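Serine/threonine-protein kinase PknE (Mycobacterium tuberculosis, PDB 2H34) transfers phosphate from ATP to serine and threonine residues of proteins through its cytoplasmic kinase domain, and probably supports survival of the bacterium inside its host. Local coordinates at residues A[65-70]-A[109-114]; A[93-98]-A[143-148]; A[199-204]-A[222-227]. One frame throughout, in Å; residues are numbered along the deposited sequence.

Overall arrangement
The three contacts run through the kinase domain from small lobe to large. Interaction 1 joins two strands of the small-lobe sheet and carries K65, predicted to bind ATP. Interaction 2 sets the loop 93-98 on a helix of the large lobe. The two touch, R114 N lying 3.2 Å from P98 O in a probable hydrogen bond, although their centres are about 21 Å apart. Interaction 3, deep in the large lobe, is centred about 19 Å from interaction 2 and about 29 Å from interaction 1. Its Y201 side chain comes to about 5 Å from that of D159, the predicted proton acceptor, so interactions 1 and 3 probably lie by different parts of the active site.

Interaction 1: residues A[65-70]-A[109-114]; sequences KLMSET and LYVDMR
K65 and V111 face each other as an antiparallel hydrogen-bonded pair. K65 N gives its hydrogen to V111 O at 3.0 Å, and V111 N returns one to K65 O at 3.1 Å. The next pair, L66 with Y110, is non-hydrogen-bonded, and L66 CD2 rests 4.0 Å from Y110 CB. The Y110 ring leads away to place its OH on D101. M67 is the centre of an inverse gamma turn, and M67 N reaches L109 O only by a weak bond of 3.4 Å. The selenomethionine chain of M67, bent once at chi2 (-69°), crosses V111 obliquely, its CE 3.8 Å from V111 CG2. M67 and L109 both touch M81 of helix 75-88. The K65 chain runs out from the sheet, CG opposite the backbone nitrogen (chi1 175°), and bends at chi3 before NZ meets D177 of the DFG motif in a salt bridge. This is the small-lobe sheet of a protein kinase, with the predicted ATP-binding lysine on its third strand.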
ATOM      1  N   LYS A  65      15.235  -6.233  -5.712  1.00 89.21           N
ATOM      2  CA  LYS A  65      14.255  -6.482  -6.753  1.00 89.88           C
ATOM      3  C   LYS A  65      14.966  -6.629  -8.082  1.00 90.46           C
ATOM      4  O   LYS A  65      15.767  -5.773  -8.456  1.00 90.51           O
ATOM      5  CB  LYS A  65      13.245  -5.337  -6.827  1.00 89.81           C
ATOM      6  CG  LYS A  65      12.247  -5.464  -7.976  1.00 89.82           C
ATOM      7  CD  LYS A  65      11.388  -4.218  -8.136  1.00 89.58           C
ATOM      8  CE  LYS A  65      10.184  -4.252  -7.213  1.00 89.80           C
ATOM      9  NZ  LYS A  65       9.572  -2.901  -7.092  1.00 90.39           N
ATOM     10  N   LEU A  66      14.668  -7.721  -8.787  1.00 91.34           N
ATOM     11  CA  LEU A  66      15.215  -7.976 -10.122  1.00 92.06           C
ATOM     12  C   LEU A  66      14.106  -8.045 -11.152  1.00 92.68           C
ATOM     13  O   LEU A  66      13.227  -8.906 -11.069  1.00 92.70           O
ATOM     14  CB  LEU A  66      15.994  -9.286 -10.147  1.00 91.91           C
ATOM     15  CG  LEU A  66      17.304  -9.346  -9.368  1.00 92.10           C
ATOM     16  CD1 LEU A  66      17.786 -10.785  -9.299  1.00 92.22           C
ATOM     17  CD2 LEU A  66      18.351  -8.449 -10.009  1.00 92.37           C
HETATM   18  N   MSE A  67      14.155  -7.141 -12.127  1.00 93.54           N
HETATM   19  CA  MSE A  67      13.125  -7.079 -13.164  1.00 94.59           C
HETATM   20  C   MSE A  67      13.310  -8.270 -14.124  1.00 94.52           C
HETATM   21  O   MSE A  67      14.345  -8.246 -14.888  1.00 94.60           O
HETATM   22  CB  MSE A  67      13.200  -5.757 -13.927  1.00 95.04           C
HETATM   23  CG  MSE A  67      13.765  -4.575 -13.124  1.00 97.78           C
HETATM   24 SE   MSE A  67      12.646  -3.899 -11.651  1.00104.58          SE
HETATM   25  CE  MSE A  67      13.345  -2.038 -11.535  1.00102.22           C
ATOM     26  N   SER A  68      13.161  -9.421 -13.583  1.00 95.51           N
ATOM     27  CA  SER A  68      13.594 -10.730 -14.137  1.00 95.63           C
ATOM     28  C   SER A  68      13.434 -10.958 -15.645  1.00 95.63           C
ATOM     29  O   SER A  68      12.703 -10.252 -16.345  1.00 95.63           O
ATOM     30  CB  SER A  68      12.856 -11.846 -13.426  1.00 95.61           C
ATOM     31  OG  SER A  68      13.448 -13.106 -13.703  1.00 95.79           O
ATOM     32  N   GLU A  69      14.077 -11.707 -16.017  1.00 98.14           N
ATOM     33  CA  GLU A  69      14.122 -12.325 -17.362  1.00 98.29           C
ATOM     34  C   GLU A  69      14.329 -11.304 -18.493  1.00 98.25           C
ATOM     35  O   GLU A  69      14.080 -11.585 -19.699  1.00 98.26           O
ATOM     36  CB  GLU A  69      12.838 -13.146 -17.576  1.00 98.30           C
ATOM     37  CG  GLU A  69      12.644 -13.774 -18.962  1.00 98.42           C
ATOM     38  CD  GLU A  69      13.833 -14.584 -19.463  1.00 98.73           C
ATOM     39  OE1 GLU A  69      14.341 -15.440 -18.706  1.00 99.09           O
ATOM     40  OE2 GLU A  69      14.250 -14.374 -20.625  1.00 98.75           O
ATOM     41  N   THR A  70      14.810 -10.114 -18.096  1.00 98.07           N
ATOM     42  CA  THR A  70      15.117  -9.040 -19.063  1.00 97.88           C
ATOM     43  C   THR A  70      13.916  -8.776 -19.983  1.00 97.69           C
ATOM     44  O   THR A  70      14.013  -8.924 -21.207  1.00 97.48           O
ATOM     45  CB  THR A  70      16.408  -9.375 -19.879  1.00 97.89           C
ATOM     46  OG1 THR A  70      17.436  -9.813 -18.983  1.00 98.02           O
ATOM     47  CG2 THR A  70      16.890  -8.150 -20.657  1.00 97.79           C
ATOM     48  N   LEU A 109      18.345  -5.039 -14.741  1.00 73.71           N
ATOM     49  CA  LEU A 109      18.107  -3.828 -13.960  1.00 73.62           C
ATOM     50  C   LEU A 109      17.682  -4.177 -12.542  1.00 73.56           C
ATOM     51  O   LEU A 109      16.784  -4.990 -12.328  1.00 73.55           O
ATOM     52  CB  LEU A 109      17.075  -2.917 -14.634  1.00 73.61           C
ATOM     53  CG  LEU A 109      17.461  -2.295 -15.987  1.00 73.66           C
ATOM     54  CD1 LEU A 109      16.535  -1.137 -16.354  1.00 73.72           C
ATOM     55  CD2 LEU A 109      18.910  -1.822 -15.996  1.00 73.72           C
ATOM     56  N   TYR A 110      18.343  -3.558 -11.576  1.00 73.56           N
ATOM     57  CA  TYR A 110      18.150  -3.907 -10.186  1.00 73.46           C
ATOM     58  C   TYR A 110      17.767  -2.690  -9.341  1.00 73.43           C
ATOM     59  O   TYR A 110      18.061  -1.545  -9.706  1.00 73.21           O
ATOM     60  CB  TYR A 110      19.420  -4.578  -9.649  1.00 73.49           C
ATOM     61  CG  TYR A 110      20.581  -3.635  -9.385  1.00 74.16           C
ATOM     62  CD1 TYR A 110      21.384  -3.164 -10.426  1.00 74.25           C
ATOM     63  CD2 TYR A 110      20.884  -3.226  -8.084  1.00 74.93           C
ATOM     64  CE1 TYR A 110      22.451  -2.299 -10.173  1.00 75.04           C
ATOM     65  CE2 TYR A 110      21.944  -2.364  -7.823  1.00 75.20           C
ATOM     66  CZ  TYR A 110      22.724  -1.908  -8.866  1.00 75.70           C
ATOM     67  OH  TYR A 110      23.770  -1.056  -8.591  1.00 76.49           O
ATOM     68  N   VAL A 111      17.081  -2.956  -8.229  1.00 73.43           N
ATOM     69  CA  VAL A 111      16.865  -1.971  -7.169  1.00 73.21           C
ATOM     70  C   VAL A 111      17.203  -2.598  -5.818  1.00 73.31           C
ATOM     71  O   VAL A 111      16.611  -3.596  -5.412  1.00 73.22           O
ATOM     72  CB  VAL A 111      15.425  -1.412  -7.160  1.00 73.12           C
ATOM     73  CG1 VAL A 111      15.235  -0.468  -5.988  1.00 72.99           C
ATOM     74  CG2 VAL A 111      15.118  -0.683  -8.464  1.00 73.20           C
ATOM     75  N   ASP A 112      18.179  -2.008  -5.140  1.00 73.71           N
ATOM     76  CA  ASP A 112      18.647  -2.494  -3.855  1.00 74.17           C
ATOM     77  C   ASP A 112      18.021  -1.657  -2.761  1.00 74.64           C
ATOM     78  O   ASP A 112      18.162  -0.438  -2.744  1.00 74.75           O
ATOM     79  CB  ASP A 112      20.172  -2.398  -3.798  1.00 74.17           C
ATOM     80  CG  ASP A 112      20.724  -2.481  -2.386  1.00 74.41           C
ATOM     81  OD1 ASP A 112      19.943  -2.491  -1.413  1.00 74.48           O
ATOM     82  OD2 ASP A 112      21.962  -2.527  -2.249  1.00 74.82           O
HETATM   83  N   MSE A 113      17.345  -2.315  -1.830  1.00 75.25           N
HETATM   84  CA  MSE A 113      16.647  -1.608  -0.762  1.00 76.06           C
HETATM   85  C   MSE A 113      16.841  -2.254   0.598  1.00 75.53           C
HETATM   86  O   MSE A 113      17.225  -3.422   0.694  1.00 75.63           O
HETATM   87  CB  MSE A 113      15.160  -1.512  -1.080  1.00 76.66           C
HETATM   88  CG  MSE A 113      14.646  -2.710  -1.826  1.00 80.75           C
HETATM   89 SE   MSE A 113      12.773  -2.625  -2.281  1.00 91.30          SE
HETATM   90  CE  MSE A 113      12.839  -1.694  -4.039  1.00 88.13           C
ATOM     91  N   ARG A 114      16.574  -1.464   1.637  1.00 75.14           N
ATOM     92  CA  ARG A 114      16.566  -1.893   3.036  1.00 74.52           C
ATOM     93  C   ARG A 114      15.618  -3.080   3.254  1.00 74.20           C
ATOM     94  O   ARG A 114      14.491  -3.100   2.744  1.00 74.05           O
ATOM     95  CB  ARG A 114      16.166  -0.691   3.906  1.00 74.63           C
ATOM     96  CG  ARG A 114      16.222  -0.864   5.422  1.00 74.56           C
ATOM     97  CD  ARG A 114      17.030   0.280   6.030  1.00 74.56           C
ATOM     98  NE  ARG A 114      16.447   0.847   7.244  1.00 74.52           N
ATOM     99  CZ  ARG A 114      17.011   1.822   7.955  1.00 75.79           C
ATOM    100  NH1 ARG A 114      18.173   2.329   7.576  1.00 77.20           N
ATOM    101  NH2 ARG A 114      16.421   2.300   9.045  1.00 76.24           N
TER

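Interaction 2: residues A[93-98]-A[143-148]; sequences EPHVVP and IGSALD
Two flat groups of one tight turn, the carboxylate of E93 and the imidazole of H95, stand against S145 and A146 of the helix. At the H95 ring, ND1 gives its hydrogen to E93 OE2 at 3.0 Å (151°), and E93 OE2 accepts it with its syn lone pair; the carboxylate oxygen is tilted slightly from the ring plane. F172 stacks on the imidazole, and S145 OG approaches it obliquely. The carboxylate is met differently at its other oxygen: H95 N gives a hydrogen bond to E93 OE1 at 2.6 Å, from above the carboxylate plane, 40° out of it. From the helix, S145 OG adds a weak hydrogen bond of 2.9 Å to E93 OE2, so this oxygen has a partner in each segment. A bend at chi2 (-71°) folds the glutamate back over its own type I turn, E93 to V96, and the bonds from H95 N and ND1 grip both oxygens, which should limit rotation of the carboxylate.

Beside this polar cluster A146 CB takes the packing: V96 CG1 lies 3.5 Å from it and the backbone O of H95 3.7 Å. The turn passes close to the helix here, with the CA atoms of H95 and A146 5.5 Å apart.

The segment 93-98 links helix 75-88 to strand 99-105, the αC-β4 loop of protein kinases, and it rests here on helix 133-152, the αE helix. E93 also touches A149 one turn further along this helix, and H95 touches Q142. H95 is backbone hydrogen-bonded to L175 of strand 173-175, whose side chain packs on A146, while I143 turns to L221 of helix 217-230.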
ATOM      1  N   GLU A  93      10.310  10.105   3.283  1.00 64.97           N
ATOM      2  CA  GLU A  93       9.355   9.704   4.282  1.00 64.32           C
ATOM      3  C   GLU A  93       9.814   8.379   4.895  1.00 63.54           C
ATOM      4  O   GLU A  93      10.279   7.488   4.172  1.00 63.75           O
ATOM      5  CB  GLU A  93       7.988   9.582   3.635  1.00 64.63           C
ATOM      6  CG  GLU A  93       6.844   9.957   4.533  1.00 66.48           C
ATOM      7  CD  GLU A  93       6.634   8.933   5.615  1.00 70.27           C
ATOM      8  OE1 GLU A  93       6.660   7.723   5.285  1.00 70.91           O
ATOM      9  OE2 GLU A  93       6.485   9.335   6.795  1.00 71.48           O
ATOM     10  N   PRO A  94       9.738   8.257   6.235  1.00 62.30           N
ATOM     11  CA  PRO A  94      10.230   7.082   6.940  1.00 61.49           C
ATOM     12  C   PRO A  94       9.376   5.816   6.901  1.00 60.77           C
ATOM     13  O   PRO A  94       9.825   4.796   7.410  1.00 60.46           O
ATOM     14  CB  PRO A  94      10.350   7.580   8.386  1.00 61.50           C
ATOM     15  CG  PRO A  94       9.311   8.567   8.514  1.00 61.64           C
ATOM     16  CD  PRO A  94       9.256   9.271   7.183  1.00 62.36           C
ATOM     17  N   HIS A  95       8.171   5.872   6.333  1.00 60.19           N
ATOM     18  CA  HIS A  95       7.344   4.665   6.160  1.00 59.92           C
ATOM     19  C   HIS A  95       7.402   4.175   4.722  1.00 59.99           C
ATOM     20  O   HIS A  95       6.568   3.386   4.264  1.00 59.62           O
ATOM     21  CB  HIS A  95       5.901   4.911   6.581  1.00 59.76           C
ATOM     22  CG  HIS A  95       5.786   5.447   7.962  1.00 60.19           C
ATOM     23  ND1 HIS A  95       5.739   6.798   8.229  1.00 60.59           N
ATOM     24  CD2 HIS A  95       5.789   4.822   9.159  1.00 59.73           C
ATOM     25  CE1 HIS A  95       5.695   6.980   9.535  1.00 60.93           C
ATOM     26  NE2 HIS A  95       5.724   5.798  10.122  1.00 61.38           N
ATOM     27  N   VAL A  96       8.398   4.670   4.015  1.00 59.96           N
ATOM     28  CA  VAL A  96       8.727   4.151   2.726  1.00 60.63           C
ATOM     29  C   VAL A  96      10.106   3.543   2.876  1.00 60.90           C
ATOM     30  O   VAL A  96      11.030   4.191   3.379  1.00 61.20           O
ATOM     31  CB  VAL A  96       8.653   5.237   1.634  1.00 60.37           C
ATOM     32  CG1 VAL A  96       7.237   5.772   1.516  1.00 60.54           C
ATOM     33  CG2 VAL A  96       9.596   6.371   1.951  1.00 62.47           C
ATOM     34  N   VAL A  97      10.211   2.277   2.477  1.00 61.06           N
ATOM     35  CA  VAL A  97      11.477   1.570   2.373  1.00 60.80           C
ATOM     36  C   VAL A  97      12.524   2.434   1.682  1.00 60.98           C
ATOM     37  O   VAL A  97      12.280   2.941   0.591  1.00 60.55           O
ATOM     38  CB  VAL A  97      11.312   0.259   1.573  1.00 60.80           C
ATOM     39  CG1 VAL A  97      12.635  -0.485   1.487  1.00 60.85           C
ATOM     40  CG2 VAL A  97      10.242  -0.626   2.203  1.00 60.32           C
ATOM     41  N   PRO A  98      13.677   2.634   2.346  1.00 61.53           N
ATOM     42  CA  PRO A  98      14.851   3.303   1.779  1.00 61.88           C
ATOM     43  C   PRO A  98      15.364   2.542   0.575  1.00 62.67           C
ATOM     44  O   PRO A  98      15.426   1.307   0.623  1.00 62.90           O
ATOM     45  CB  PRO A  98      15.878   3.201   2.899  1.00 61.38           C
ATOM     46  CG  PRO A  98      15.072   3.058   4.129  1.00 61.67           C
ATOM     47  CD  PRO A  98      13.902   2.241   3.747  1.00 61.40           C
ATOM     48  N   ILE A 143       0.746   4.673   6.800  1.00 66.72           N
ATOM     49  CA  ILE A 143       0.697   4.398   5.373  1.00 66.93           C
ATOM     50  C   ILE A 143       0.204   5.615   4.595  1.00 67.30           C
ATOM     51  O   ILE A 143       0.738   5.924   3.529  1.00 67.58           O
ATOM     52  CB  ILE A 143      -0.156   3.151   5.037  1.00 67.03           C
ATOM     53  CG1 ILE A 143       0.595   1.889   5.409  1.00 67.02           C
ATOM     54  CG2 ILE A 143      -0.472   3.072   3.554  1.00 66.34           C
ATOM     55  CD1 ILE A 143       0.220   1.410   6.734  1.00 69.19           C
ATOM     56  N   GLY A 144      -0.803   6.307   5.127  1.00 67.24           N
ATOM     57  CA  GLY A 144      -1.323   7.514   4.472  1.00 67.26           C
ATOM     58  C   GLY A 144      -0.211   8.532   4.310  1.00 67.12           C
ATOM     59  O   GLY A 144      -0.115   9.243   3.296  1.00 66.66           O
ATOM     60  N   SER A 145       0.653   8.552   5.317  1.00 66.79           N
ATOM     61  CA  SER A 145       1.831   9.391   5.319  1.00 67.00           C
ATOM     62  C   SER A 145       2.748   9.022   4.155  1.00 67.26           C
ATOM     63  O   SER A 145       3.148   9.892   3.384  1.00 67.91           O
ATOM     64  CB  SER A 145       2.546   9.280   6.673  1.00 66.67           C
ATOM     65  OG  SER A 145       3.701  10.072   6.710  1.00 65.96           O
ATOM     66  N   ALA A 146       3.038   7.732   3.996  1.00 67.29           N
ATOM     67  CA  ALA A 146       3.836   7.260   2.870  1.00 67.04           C
ATOM     68  C   ALA A 146       3.181   7.633   1.538  1.00 67.33           C
ATOM     69  O   ALA A 146       3.836   8.123   0.620  1.00 67.59           O
ATOM     70  CB  ALA A 146       4.038   5.776   2.966  1.00 66.87           C
ATOM     71  N   LEU A 147       1.876   7.408   1.446  1.00 67.51           N
ATOM     72  CA  LEU A 147       1.144   7.720   0.245  1.00 67.48           C
ATOM     73  C   LEU A 147       1.230   9.201  -0.094  1.00 67.96           C
ATOM     74  O   LEU A 147       1.534   9.543  -1.242  1.00 68.87           O
ATOM     75  CB  LEU A 147      -0.311   7.299   0.389  1.00 67.76           C
ATOM     76  CG  LEU A 147      -0.636   5.809   0.459  1.00 66.94           C
ATOM     77  CD1 LEU A 147      -2.123   5.615   0.716  1.00 64.40           C
ATOM     78  CD2 LEU A 147      -0.213   5.117  -0.820  1.00 66.40           C
ATOM     79  N   ASP A 148       0.971  10.076   0.884  1.00 67.60           N
ATOM     80  CA  ASP A 148       1.071  11.527   0.661  1.00 67.49           C
ATOM     81  C   ASP A 148       2.434  11.901   0.068  1.00 67.39           C
ATOM     82  O   ASP A 148       2.528  12.667  -0.890  1.00 66.96           O
ATOM     83  CB  ASP A 148       0.913  12.290   1.974  1.00 67.62           C
ATOM     84  CG  ASP A 148      -0.525  12.374   2.464  1.00 68.44           C
ATOM     85  OD1 ASP A 148      -1.493  12.179   1.688  1.00 67.49           O
ATOM     86  OD2 ASP A 148      -0.668  12.676   3.671  1.00 71.50           O
TER

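Interaction 3: residues A[199-204]-A[222-227]; sequences LYYMAP and TCVLYE
This is a buried contact of one aromatic side chain with a helix, in the large lobe, where the segment 199-204 passes helix 217-230. Y201 carries nearly all of it. Its ring is set by chi1 (-48°), CG lying beside the backbone nitrogen and anti to the carbonyl carbon, and its CD2 lies 3.6 Å from C223 CB and 3.8 Å from V224 CG2, both approaching obliquely. Y200 CB lies over one face of the ring, offset toward the rim. At the far end Y201 OH donates a hydrogen bond to E227 OE1; the modelled 2.4 Å is too short to be taken literally at this resolution. The carboxylate meets the ring at its edge, the two planes only 3° apart, and E227 gets there on a chain extended beyond CG. A203 and P204 open the APE motif that closes the activation segment of a protein kinase, and helix 217-230 is the αF helix at the core of the large lobe; the same tyrosine-glutamate pair occurs in protein kinase A. C223 SG sits 3.9 Å from Y200 O, and its side chain also touches H246 of helix 239-248. Y201 further packs on P162 and on A220 of helix 217-230.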
ATOM      1  N   LEU A 199     -10.014  -5.447  -6.899  1.00 85.39           N
ATOM      2  CA  LEU A 199     -11.198  -4.606  -6.919  1.00 84.97           C
ATOM      3  C   LEU A 199     -11.742  -4.206  -5.549  1.00 84.57           C
ATOM      4  O   LEU A 199     -12.498  -3.230  -5.458  1.00 84.31           O
ATOM      5  CB  LEU A 199     -12.300  -5.278  -7.733  1.00 85.11           C
ATOM      6  CG  LEU A 199     -12.254  -5.074  -9.246  1.00 85.36           C
ATOM      7  CD1 LEU A 199     -11.058  -5.775  -9.889  1.00 86.09           C
ATOM      8  CD2 LEU A 199     -13.543  -5.571  -9.851  1.00 85.43           C
ATOM      9  N   TYR A 200     -11.372  -4.942  -4.497  1.00 83.83           N
ATOM     10  CA  TYR A 200     -11.874  -4.646  -3.155  1.00 83.44           C
ATOM     11  C   TYR A 200     -11.598  -3.209  -2.733  1.00 83.07           C
ATOM     12  O   TYR A 200     -12.329  -2.665  -1.901  1.00 83.04           O
ATOM     13  CB  TYR A 200     -11.272  -5.562  -2.100  1.00 83.53           C
ATOM     14  CG  TYR A 200     -11.628  -7.021  -2.185  1.00 84.82           C
ATOM     15  CD1 TYR A 200     -12.954  -7.434  -2.289  1.00 85.74           C
ATOM     16  CD2 TYR A 200     -10.626  -8.006  -2.109  1.00 85.92           C
ATOM     17  CE1 TYR A 200     -13.278  -8.793  -2.352  1.00 87.65           C
ATOM     18  CE2 TYR A 200     -10.935  -9.366  -2.162  1.00 86.33           C
ATOM     19  CZ  TYR A 200     -12.263  -9.754  -2.283  1.00 87.65           C
ATOM     20  OH  TYR A 200     -12.588 -11.093  -2.340  1.00 87.97           O
ATOM     21  N   TYR A 201     -10.550  -2.605  -3.302  1.00 82.59           N
ATOM     22  CA  TYR A 201     -10.047  -1.302  -2.840  1.00 82.27           C
ATOM     23  C   TYR A 201     -10.064  -0.213  -3.923  1.00 83.03           C
ATOM     24  O   TYR A 201      -9.366   0.798  -3.811  1.00 82.74           O
ATOM     25  CB  TYR A 201      -8.640  -1.470  -2.217  1.00 81.60           C
ATOM     26  CG  TYR A 201      -8.594  -2.624  -1.236  1.00 79.03           C
ATOM     27  CD1 TYR A 201      -8.184  -3.899  -1.641  1.00 76.12           C
ATOM     28  CD2 TYR A 201      -9.035  -2.461   0.071  1.00 76.30           C
ATOM     29  CE1 TYR A 201      -8.193  -4.960  -0.767  1.00 73.51           C
ATOM     30  CE2 TYR A 201      -9.045  -3.524   0.956  1.00 74.88           C
ATOM     31  CZ  TYR A 201      -8.629  -4.770   0.530  1.00 73.55           C
ATOM     32  OH  TYR A 201      -8.652  -5.818   1.411  1.00 73.18           O
HETATM   33  N   MSE A 202     -10.890  -0.405  -4.951  1.00 84.02           N
HETATM   34  CA  MSE A 202     -10.832   0.450  -6.129  1.00 85.36           C
HETATM   35  C   MSE A 202     -11.943   1.471  -6.250  1.00 84.96           C
HETATM   36  O   MSE A 202     -13.125   1.125  -6.284  1.00 85.11           O
HETATM   37  CB  MSE A 202     -10.798  -0.381  -7.390  1.00 86.31           C
HETATM   38  CG  MSE A 202      -9.424  -0.619  -7.929  1.00 91.07           C
HETATM   39 SE   MSE A 202      -9.627  -1.541  -9.637  1.00105.84          SE
HETATM   40  CE  MSE A 202      -7.956  -2.668  -9.492  1.00101.38           C
ATOM     41  N   ALA A 203     -11.539   2.735  -6.348  1.00 84.55           N
ATOM     42  CA  ALA A 203     -12.451   3.840  -6.611  1.00 83.68           C
ATOM     43  C   ALA A 203     -13.160   3.619  -7.937  1.00 82.90           C
ATOM     44  O   ALA A 203     -12.610   2.977  -8.829  1.00 82.86           O
ATOM     45  CB  ALA A 203     -11.691   5.165  -6.622  1.00 83.64           C
ATOM     46  N   PRO A 204     -14.391   4.139  -8.063  1.00 82.30           N
ATOM     47  CA  PRO A 204     -15.150   3.966  -9.281  1.00 81.96           C
ATOM     48  C   PRO A 204     -14.516   4.649 -10.493  1.00 81.97           C
ATOM     49  O   PRO A 204     -14.530   4.082 -11.578  1.00 81.59           O
ATOM     50  CB  PRO A 204     -16.492   4.605  -8.939  1.00 81.92           C
ATOM     51  CG  PRO A 204     -16.544   4.627  -7.457  1.00 81.53           C
ATOM     52  CD  PRO A 204     -15.158   4.899  -7.064  1.00 82.19           C
ATOM     53  N   THR A 222      -9.205   4.033   2.746  1.00 74.43           N
ATOM     54  CA  THR A 222     -10.411   4.074   3.554  1.00 74.10           C
ATOM     55  C   THR A 222     -11.093   2.699   3.576  1.00 74.63           C
ATOM     56  O   THR A 222     -11.559   2.256   4.632  1.00 74.86           O
ATOM     57  CB  THR A 222     -11.362   5.197   3.089  1.00 73.72           C
ATOM     58  OG1 THR A 222     -10.604   6.381   2.851  1.00 71.88           O
ATOM     59  CG2 THR A 222     -12.398   5.491   4.143  1.00 73.31           C
ATOM     60  N   CYS A 223     -11.131   2.019   2.429  1.00 74.73           N
ATOM     61  CA  CYS A 223     -11.494   0.601   2.404  1.00 75.04           C
ATOM     62  C   CYS A 223     -10.579  -0.204   3.353  1.00 75.05           C
ATOM     63  O   CYS A 223     -11.052  -0.998   4.174  1.00 75.15           O
ATOM     64  CB  CYS A 223     -11.400   0.040   0.989  1.00 75.04           C
ATOM     65  SG  CYS A 223     -12.447   0.863  -0.242  1.00 76.92           S
ATOM     66  N   VAL A 224      -9.273   0.028   3.269  1.00 74.52           N
ATOM     67  CA  VAL A 224      -8.350  -0.696   4.120  1.00 74.28           C
ATOM     68  C   VAL A 224      -8.648  -0.425   5.601  1.00 74.60           C
ATOM     69  O   VAL A 224      -8.703  -1.362   6.415  1.00 74.81           O
ATOM     70  CB  VAL A 224      -6.882  -0.386   3.782  1.00 74.10           C
ATOM     71  CG1 VAL A 224      -5.968  -1.010   4.815  1.00 74.39           C
ATOM     72  CG2 VAL A 224      -6.534  -0.916   2.412  1.00 73.08           C
ATOM     73  N   LEU A 225      -8.862   0.846   5.942  1.00 74.41           N
ATOM     74  CA  LEU A 225      -9.222   1.218   7.302  1.00 74.16           C
ATOM     75  C   LEU A 225     -10.479   0.459   7.723  1.00 74.56           C
ATOM     76  O   LEU A 225     -10.501  -0.186   8.779  1.00 74.32           O
ATOM     77  CB  LEU A 225      -9.449   2.726   7.403  1.00 74.12           C
ATOM     78  CG  LEU A 225     -10.034   3.283   8.715  1.00 73.59           C
ATOM     79  CD1 LEU A 225      -9.161   2.970   9.924  1.00 71.82           C
ATOM     80  CD2 LEU A 225     -10.274   4.780   8.598  1.00 72.20           C
ATOM     81  N   TYR A 226     -11.510   0.525   6.878  1.00 74.86           N
ATOM     82  CA  TYR A 226     -12.744  -0.205   7.108  1.00 75.30           C
ATOM     83  C   TYR A 226     -12.472  -1.642   7.503  1.00 75.52           C
ATOM     84  O   TYR A 226     -12.940  -2.111   8.547  1.00 75.48           O
ATOM     85  CB  TYR A 226     -13.619  -0.198   5.865  1.00 75.57           C
ATOM     86  CG  TYR A 226     -14.977  -0.853   6.088  1.00 76.77           C
ATOM     87  CD1 TYR A 226     -16.030  -0.146   6.678  1.00 76.65           C
ATOM     88  CD2 TYR A 226     -15.204  -2.184   5.716  1.00 77.32           C
ATOM     89  CE1 TYR A 226     -17.264  -0.750   6.885  1.00 77.65           C
ATOM     90  CE2 TYR A 226     -16.434  -2.790   5.918  1.00 76.84           C
ATOM     91  CZ  TYR A 226     -17.455  -2.068   6.497  1.00 77.26           C
ATOM     92  OH  TYR A 226     -18.665  -2.672   6.702  1.00 78.01           O
ATOM     93  N   GLU A 227     -11.698  -2.330   6.664  1.00 75.77           N
ATOM     94  CA  GLU A 227     -11.401  -3.740   6.879  1.00 76.13           C
ATOM     95  C   GLU A 227     -10.711  -4.009   8.208  1.00 75.83           C
ATOM     96  O   GLU A 227     -11.026  -5.002   8.874  1.00 75.83           O
ATOM     97  CB  GLU A 227     -10.576  -4.317   5.735  1.00 76.36           C
ATOM     98  CG  GLU A 227     -10.510  -5.830   5.796  1.00 77.53           C
ATOM     99  CD  GLU A 227      -9.932  -6.462   4.550  1.00 78.71           C
ATOM    100  OE1 GLU A 227      -9.808  -5.761   3.514  1.00 78.21           O
ATOM    101  OE2 GLU A 227      -9.614  -7.671   4.617  1.00 78.52           O
TER